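Local coordinates for outer membrane protein (Bartonella henselae, PDB 2FI9), which is of unknown function and folds as a compact alpha/beta domain of the DUF498/DUF598 family, at residues P52-E57 and A121-A126; L72-G77 and V89-K94. All coordinates share one frame; numbering follows the deposited sequence.

Interaction 1 (P52-E57 and A121-A126); sequences PVPTQE and AALLFA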
ATOM      1  N   PRO A  52     -12.080  -2.383  -2.021  1.00 34.19           N
ATOM      2  CA  PRO A  52     -11.009  -1.484  -2.435  1.00 35.21           C
ATOM      3  C   PRO A  52     -10.832  -0.215  -1.591  1.00 35.90           C
ATOM      4  O   PRO A  52      -9.792   0.438  -1.707  1.00 36.37           O
ATOM      5  CB  PRO A  52     -11.393  -1.137  -3.871  1.00 34.99           C
ATOM      6  CG  PRO A  52     -12.850  -1.308  -3.915  1.00 35.46           C
ATOM      7  CD  PRO A  52     -13.177  -2.426  -3.007  1.00 33.97           C
ATOM      8  N   VAL A  53     -11.809   0.125  -0.756  1.00 36.35           N
ATOM      9  CA  VAL A  53     -11.681   1.304   0.108  1.00 37.18           C
ATOM     10  C   VAL A  53     -11.108   0.875   1.459  1.00 37.53           C
ATOM     11  O   VAL A  53     -11.718   0.068   2.159  1.00 37.71           O
ATOM     12  CB  VAL A  53     -13.028   2.020   0.376  1.00 37.20           C
ATOM     13  CG1 VAL A  53     -12.775   3.300   1.148  1.00 36.66           C
ATOM     14  CG2 VAL A  53     -13.799   2.324  -0.919  1.00 38.85           C
ATOM     15  N   PRO A  54      -9.931   1.410   1.831  1.00 37.73           N
ATOM     16  CA  PRO A  54      -9.302   0.977   3.061  1.00 37.20           C
ATOM     17  C   PRO A  54     -10.069   1.424   4.297  1.00 37.10           C
ATOM     18  O   PRO A  54     -10.774   2.444   4.263  1.00 36.06           O
ATOM     19  CB  PRO A  54      -7.928   1.653   3.023  1.00 37.66           C
ATOM     20  CG  PRO A  54      -8.043   2.748   2.099  1.00 38.51           C
ATOM     21  CD  PRO A  54      -9.158   2.459   1.140  1.00 38.06           C
ATOM     22  N   THR A  55      -9.939   0.638   5.360  1.00 36.72           N
ATOM     23  CA  THR A  55     -10.526   0.957   6.647  1.00 37.41           C
ATOM     24  C   THR A  55      -9.425   1.459   7.580  1.00 37.63           C
ATOM     25  O   THR A  55      -8.235   1.427   7.236  1.00 36.49           O
ATOM     26  CB  THR A  55     -11.193  -0.279   7.280  1.00 37.68           C
ATOM     27  OG1 THR A  55     -10.185  -1.235   7.621  1.00 37.92           O
ATOM     28  CG2 THR A  55     -12.176  -0.918   6.312  1.00 38.22           C
ATOM     29  N   GLN A  56      -9.826   1.927   8.761  1.00 37.99           N
ATOM     30  CA  GLN A  56      -8.873   2.338   9.786  1.00 38.95           C
ATOM     31  C   GLN A  56      -7.916   1.199  10.157  1.00 38.84           C
ATOM     32  O   GLN A  56      -6.704   1.410  10.227  1.00 39.33           O
ATOM     33  CB  GLN A  56      -9.622   2.917  10.993  1.00 39.24           C
ATOM     34  CG  GLN A  56     -10.436   4.164  10.583  1.00 40.20           C
ATOM     35  CD  GLN A  56     -11.428   4.661  11.626  1.00 40.34           C
ATOM     36  OE1 GLN A  56     -11.220   4.506  12.835  1.00 43.34           O
ATOM     37  NE2 GLN A  56     -12.503   5.293  11.154  1.00 41.48           N
ATOM     38  N   GLU A  57      -8.448  -0.009  10.343  1.00 38.84           N
ATOM     39  CA  GLU A  57      -7.625  -1.208  10.557  1.00 39.03           C
ATOM     40  C   GLU A  57      -6.609  -1.455   9.440  1.00 37.77           C
ATOM     41  O   GLU A  57      -5.433  -1.768   9.696  1.00 37.89           O
ATOM     42  CB  GLU A  57      -8.508  -2.442  10.644  1.00 39.76           C
ATOM     43  CG  GLU A  57      -8.893  -2.847  12.040  1.00 43.73           C
ATOM     44  CD  GLU A  57      -9.186  -4.343  12.129  1.00 48.46           C
ATOM     45  OE1 GLU A  57      -9.745  -4.775  13.165  1.00 50.70           O
ATOM     46  OE2 GLU A  57      -8.867  -5.086  11.165  1.00 49.45           O
ATOM     47  N   ALA A 121       5.444   3.993   1.394  1.00 30.47           N
ATOM     48  CA  ALA A 121       4.671   2.835   1.791  1.00 30.78           C
ATOM     49  C   ALA A 121       3.560   2.683   0.775  1.00 31.06           C
ATOM     50  O   ALA A 121       3.200   3.644   0.100  1.00 31.85           O
ATOM     51  CB  ALA A 121       4.080   3.030   3.209  1.00 30.65           C
ATOM     52  N   ALA A 122       3.004   1.482   0.668  1.00 31.75           N
ATOM     53  CA  ALA A 122       1.859   1.248  -0.213  1.00 31.31           C
ATOM     54  C   ALA A 122       0.845   0.324   0.444  1.00 31.56           C
ATOM     55  O   ALA A 122       1.217  -0.641   1.112  1.00 32.12           O
ATOM     56  CB  ALA A 122       2.331   0.647  -1.532  1.00 31.72           C
ATOM     57  N   LEU A 123      -0.440   0.631   0.260  1.00 31.39           N
ATOM     58  CA  LEU A 123      -1.507  -0.268   0.614  1.00 31.70           C
ATOM     59  C   LEU A 123      -2.140  -0.653  -0.699  1.00 31.53           C
ATOM     60  O   LEU A 123      -2.604   0.214  -1.430  1.00 32.10           O
ATOM     61  CB  LEU A 123      -2.529   0.450   1.498  1.00 31.77           C
ATOM     62  CG  LEU A 123      -3.792  -0.330   1.873  1.00 33.31           C
ATOM     63  CD1 LEU A 123      -3.474  -1.660   2.502  1.00 32.56           C
ATOM     64  CD2 LEU A 123      -4.681   0.492   2.834  1.00 33.85           C
ATOM     65  N   LEU A 124      -2.163  -1.940  -1.016  1.00 31.04           N
ATOM     66  CA  LEU A 124      -2.563  -2.341  -2.361  1.00 31.55           C
ATOM     67  C   LEU A 124      -3.712  -3.340  -2.349  1.00 31.52           C
ATOM     68  O   LEU A 124      -3.525  -4.481  -1.929  1.00 31.54           O
ATOM     69  CB  LEU A 124      -1.358  -2.914  -3.119  1.00 31.05           C
ATOM     70  CG  LEU A 124      -0.095  -2.039  -3.172  1.00 31.08           C
ATOM     71  CD1 LEU A 124       1.121  -2.810  -3.639  1.00 27.36           C
ATOM     72  CD2 LEU A 124      -0.282  -0.821  -4.074  1.00 29.31           C
ATOM     73  N   PHE A 125      -4.888  -2.915  -2.816  1.00 30.99           N
ATOM     74  CA  PHE A 125      -6.001  -3.837  -2.998  1.00 30.60           C
ATOM     75  C   PHE A 125      -5.730  -4.708  -4.200  1.00 30.85           C
ATOM     76  O   PHE A 125      -5.491  -4.205  -5.286  1.00 30.51           O
ATOM     77  CB  PHE A 125      -7.302  -3.092  -3.196  1.00 31.01           C
ATOM     78  CG  PHE A 125      -8.510  -3.986  -3.327  1.00 30.85           C
ATOM     79  CD1 PHE A 125      -9.022  -4.653  -2.217  1.00 29.30           C
ATOM     80  CD2 PHE A 125      -9.161  -4.124  -4.552  1.00 31.30           C
ATOM     81  CE1 PHE A 125     -10.144  -5.461  -2.329  1.00 29.66           C
ATOM     82  CE2 PHE A 125     -10.314  -4.921  -4.667  1.00 31.65           C
ATOM     83  CZ  PHE A 125     -10.798  -5.590  -3.560  1.00 29.15           C
ATOM     84  N   ALA A 126      -5.778  -6.017  -3.996  1.00 30.87           N
ATOM     85  CA  ALA A 126      -5.465  -6.974  -5.053  1.00 30.85           C
ATOM     86  C   ALA A 126      -6.605  -7.012  -6.044  1.00 31.01           C
ATOM     87  O   ALA A 126      -7.744  -7.234  -5.663  1.00 30.67           O
ATOM     88  CB  ALA A 126      -5.264  -8.337  -4.467  1.00 30.92           C
TER

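Interaction 2 (L72-G77 and V89-K94); sequences LLIGTG and VLLWEK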
ATOM      1  N   LEU A  72       2.325   7.604   1.647  1.00 33.05           N
ATOM      2  CA  LEU A  72       1.569   6.387   1.460  1.00 32.12           C
ATOM      3  C   LEU A  72       0.790   6.413   0.135  1.00 31.77           C
ATOM      4  O   LEU A  72      -0.036   7.322  -0.109  1.00 31.19           O
ATOM      5  CB  LEU A  72       0.603   6.170   2.633  1.00 31.99           C
ATOM      6  CG  LEU A  72      -0.303   4.941   2.472  1.00 31.86           C
ATOM      7  CD1 LEU A  72       0.491   3.627   2.493  1.00 32.14           C
ATOM      8  CD2 LEU A  72      -1.367   4.951   3.543  1.00 31.85           C
ATOM      9  N   LEU A  73       1.049   5.421  -0.712  1.00 30.14           N
ATOM     10  CA  LEU A  73       0.282   5.259  -1.940  1.00 30.50           C
ATOM     11  C   LEU A  73      -0.806   4.252  -1.634  1.00 30.57           C
ATOM     12  O   LEU A  73      -0.544   3.235  -0.986  1.00 31.02           O
ATOM     13  CB  LEU A  73       1.172   4.753  -3.078  1.00 30.77           C
ATOM     14  CG  LEU A  73       2.441   5.587  -3.284  1.00 31.45           C
ATOM     15  CD1 LEU A  73       3.399   4.900  -4.235  1.00 32.70           C
ATOM     16  CD2 LEU A  73       2.067   6.984  -3.790  1.00 31.45           C
ATOM     17  N   ILE A  74      -2.033   4.553  -2.058  1.00 30.21           N
ATOM     18  CA  ILE A  74      -3.143   3.663  -1.839  1.00 30.09           C
ATOM     19  C   ILE A  74      -3.722   3.218  -3.175  1.00 29.95           C
ATOM     20  O   ILE A  74      -4.263   4.030  -3.957  1.00 29.73           O
ATOM     21  CB  ILE A  74      -4.217   4.329  -0.947  1.00 30.62           C
ATOM     22  CG1 ILE A  74      -3.574   4.730   0.388  1.00 31.17           C
ATOM     23  CG2 ILE A  74      -5.389   3.370  -0.713  1.00 31.24           C
ATOM     24  CD1 ILE A  74      -4.354   5.758   1.172  1.00 31.38           C
ATOM     25  N   GLY A  75      -3.582   1.925  -3.445  1.00 30.40           N
ATOM     26  CA  GLY A  75      -4.100   1.325  -4.677  1.00 29.78           C
ATOM     27  C   GLY A  75      -5.493   0.835  -4.365  1.00 30.51           C
ATOM     28  O   GLY A  75      -5.652  -0.103  -3.564  1.00 30.55           O
ATOM     29  N   THR A  76      -6.492   1.482  -4.982  1.00 30.25           N
ATOM     30  CA  THR A  76      -7.910   1.231  -4.684  1.00 30.36           C
ATOM     31  C   THR A  76      -8.612   0.343  -5.715  1.00 31.71           C
ATOM     32  O   THR A  76      -9.818   0.539  -6.022  1.00 30.27           O
ATOM     33  CB  THR A  76      -8.715   2.549  -4.529  1.00 30.91           C
ATOM     34  OG1 THR A  76      -8.596   3.341  -5.719  1.00 29.84           O
ATOM     35  CG2 THR A  76      -8.234   3.351  -3.331  1.00 29.44           C
ATOM     36  N   GLY A  77      -7.865  -0.607  -6.267  1.00 30.91           N
ATOM     37  CA  GLY A  77      -8.411  -1.564  -7.227  1.00 32.47           C
ATOM     38  C   GLY A  77      -8.374  -1.052  -8.660  1.00 33.06           C
ATOM     39  O   GLY A  77      -7.413  -0.393  -9.059  1.00 33.23           O
ATOM     40  N   VAL A  89      -7.925  12.243   8.052  1.00 29.15           N
ATOM     41  CA  VAL A  89      -7.580  12.773   9.380  1.00 29.59           C
ATOM     42  C   VAL A  89      -6.439  12.001  10.062  1.00 29.92           C
ATOM     43  O   VAL A  89      -5.449  12.603  10.476  1.00 30.39           O
ATOM     44  CB  VAL A  89      -8.826  12.830  10.303  1.00 29.79           C
ATOM     45  CG1 VAL A  89      -8.467  13.308  11.708  1.00 30.22           C
ATOM     46  CG2 VAL A  89      -9.865  13.771   9.695  1.00 28.47           C
ATOM     47  N   LEU A  90      -6.589  10.688  10.199  1.00 29.63           N
ATOM     48  CA  LEU A  90      -5.557   9.858  10.846  1.00 29.98           C
ATOM     49  C   LEU A  90      -4.186  10.006  10.177  1.00 29.46           C
ATOM     50  O   LEU A  90      -3.162  10.170  10.858  1.00 29.58           O
ATOM     51  CB  LEU A  90      -5.988   8.394  10.834  1.00 30.62           C
ATOM     52  CG  LEU A  90      -7.201   8.009  11.690  1.00 32.25           C
ATOM     53  CD1 LEU A  90      -7.775   6.686  11.196  1.00 34.10           C
ATOM     54  CD2 LEU A  90      -6.836   7.933  13.148  1.00 33.23           C
ATOM     55  N   LEU A  91      -4.160   9.938   8.848  1.00 29.32           N
ATOM     56  CA  LEU A  91      -2.900  10.074   8.100  1.00 29.08           C
ATOM     57  C   LEU A  91      -2.301  11.473   8.286  1.00 30.25           C
ATOM     58  O   LEU A  91      -1.090  11.636   8.513  1.00 29.37           O
ATOM     59  CB  LEU A  91      -3.108   9.732   6.631  1.00 29.42           C
ATOM     60  CG  LEU A  91      -3.331   8.232   6.404  1.00 28.37           C
ATOM     61  CD1 LEU A  91      -3.981   7.946   5.035  1.00 27.92           C
ATOM     62  CD2 LEU A  91      -2.002   7.421   6.645  1.00 27.96           C
ATOM     63  N   TRP A  92      -3.168  12.487   8.233  1.00 29.92           N
ATOM     64  CA  TRP A  92      -2.750  13.863   8.467  1.00 30.94           C
ATOM     65  C   TRP A  92      -2.115  14.048   9.844  1.00 31.57           C
ATOM     66  O   TRP A  92      -1.100  14.727   9.965  1.00 31.45           O
ATOM     67  CB  TRP A  92      -3.950  14.815   8.283  1.00 31.42           C
ATOM     68  CG  TRP A  92      -3.625  16.267   8.483  1.00 31.61           C
ATOM     69  CD1 TRP A  92      -3.320  17.177   7.513  1.00 32.36           C
ATOM     70  CD2 TRP A  92      -3.586  16.978   9.728  1.00 32.99           C
ATOM     71  NE1 TRP A  92      -3.089  18.406   8.073  1.00 32.48           N
ATOM     72  CE2 TRP A  92      -3.244  18.313   9.431  1.00 32.58           C
ATOM     73  CE3 TRP A  92      -3.815  16.614  11.065  1.00 33.61           C
ATOM     74  CZ2 TRP A  92      -3.122  19.292  10.420  1.00 34.58           C
ATOM     75  CZ3 TRP A  92      -3.681  17.584  12.058  1.00 33.82           C
ATOM     76  CH2 TRP A  92      -3.346  18.914  11.726  1.00 34.07           C
ATOM     77  N   GLU A  93      -2.718  13.445  10.872  1.00 32.44           N
ATOM     78  CA  GLU A  93      -2.216  13.531  12.252  1.00 34.29           C
ATOM     79  C   GLU A  93      -0.807  12.971  12.399  1.00 34.18           C
ATOM     80  O   GLU A  93      -0.089  13.335  13.313  1.00 33.97           O
ATOM     81  CB  GLU A  93      -3.110  12.741  13.201  1.00 34.26           C
ATOM     82  CG  GLU A  93      -4.506  13.270  13.378  1.00 36.19           C
ATOM     83  CD  GLU A  93      -5.356  12.379  14.280  1.00 36.61           C
ATOM     84  OE1 GLU A  93      -4.904  11.276  14.670  1.00 41.81           O
ATOM     85  OE2 GLU A  93      -6.486  12.783  14.602  1.00 42.41           O
ATOM     86  N   LYS A  94      -0.434  12.060  11.506  1.00 34.51           N
ATOM     87  CA  LYS A  94       0.881  11.412  11.571  1.00 35.23           C
ATOM     88  C   LYS A  94       1.821  11.993  10.519  1.00 35.46           C
ATOM     89  O   LYS A  94       2.905  11.456  10.292  1.00 36.24           O
ATOM     90  CB  LYS A  94       0.731   9.907  11.367  1.00 35.45           C
ATOM     91  CG  LYS A  94      -0.043   9.182  12.460  1.00 37.20           C
ATOM     92  CD  LYS A  94       0.755   9.084  13.732  1.00 39.14           C
ATOM     93  CE  LYS A  94       0.006   8.323  14.785  1.00 40.83           C
ATOM     94  NZ  LYS A  94       0.718   8.460  16.073  1.00 42.98           N
TER

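Interaction 1 (P52-E57 and A121-A126)
Pro52 lies over one face of the Phe125 ring, the two side chains running side by side and pointing the same way. The N of the pyrrolidine ring sits 3.6 Å above the phenyl plane, over the middle of the Phe125 ring. Pro52 CA stands over the same face, 3.6 Å from Phe125 CG. Pro52 CB makes a CH-pi contact, 4.1 Å from the centroid of the Phe125 ring and 21° off its normal. Pro52 CD covers the far end, 4.0 Å from Phe125 CZ. The phenyl group gets there because CG of Phe125 is anti to the backbone N (chi1 -177°), which carries the ring out to the loop. Further along, Pro54 and Leu123 meet at a slant: Pro54 CB presses on Leu123 CD2 at 3.5 Å, tighter than usual for two carbons, and Pro54 CG follows at 4.1 Å from the same methyl. Pro54 also touches Leu87 of helix 85-93, and Leu123 touches Ile38 of the neighbouring strand. The loop between strand 43-47 and helix 60-64 is thus attached through two prolines, to Leu123 of strand 120-124 and to Phe125 just along the chain. Between these segments the attachment is apolar, carried by ring-face and methyl contacts, with the proline rings limiting the loop's own backbone freedom.

Interaction 2 (L72-G77 and V89-K94)
With its CG anti to the backbone N (chi1 176°), Leu72 reaches out from strand 71-75 to meet Leu91, whose CG is instead anti to the carbonyl carbon (chi1 -72°) and extends from helix 85-93 toward the sheet. These residues belong to a beta-alpha-beta unit formed by strand 71-75, helix 85-93 and strand 97-101, in which the two strands run parallel and the helix packs on one face of the sheet they share. The leucine side chains cross at about a right angle, and Leu72 CD2 faces the forked end of Leu91, 4.0 Å from Leu91 CD2. The other methyl of the fork, Leu91 CD1, lies between Leu72 CD2 and Ile74 CD1. Ile74 comes two residues further along the same strand, with its CB on the same face, and Leu91 borders it only loosely. The contact is buried but small, 85 Å² summed over both segments, and the backbones stay well apart, with Leu72 CA and Leu91 CA separated by 8.8 Å. Other side chains complete the apolar layer: Leu63 of helix 60-64 touches Leu91, Val62 of that helix touches Leu72, and Leu83 from the connecting loop touches Ile74. Ser98 of strand 97-101 meets both leucines. The approach to the isoleucine is the looser one, Ile74 CD1 standing 4.5 Å from Leu91 CD1.

In the fold
The two contacts have centres about 8 Å apart and share one mixed sheet, in which strands 120-124 and 71-75 are parallel neighbours. Two probable backbone hydrogen bonds between the strands join the interactions directly: Leu123 N lies 2.9 Å from Leu73 O, and Leu123 O lies 2.8 Å from Gly75 N. Leu123 and Leu72 both direct their side chains to the face covered by the 52-57 loop and helix 85-93. Packing links the pairs too, with Ala121 O 3.6 Å from Leu72 CD1. Along the chain, interaction 2 falls between the two segments of interaction 1, so the 52-57 loop packs against a strand reached only after the beta-alpha-beta unit is complete.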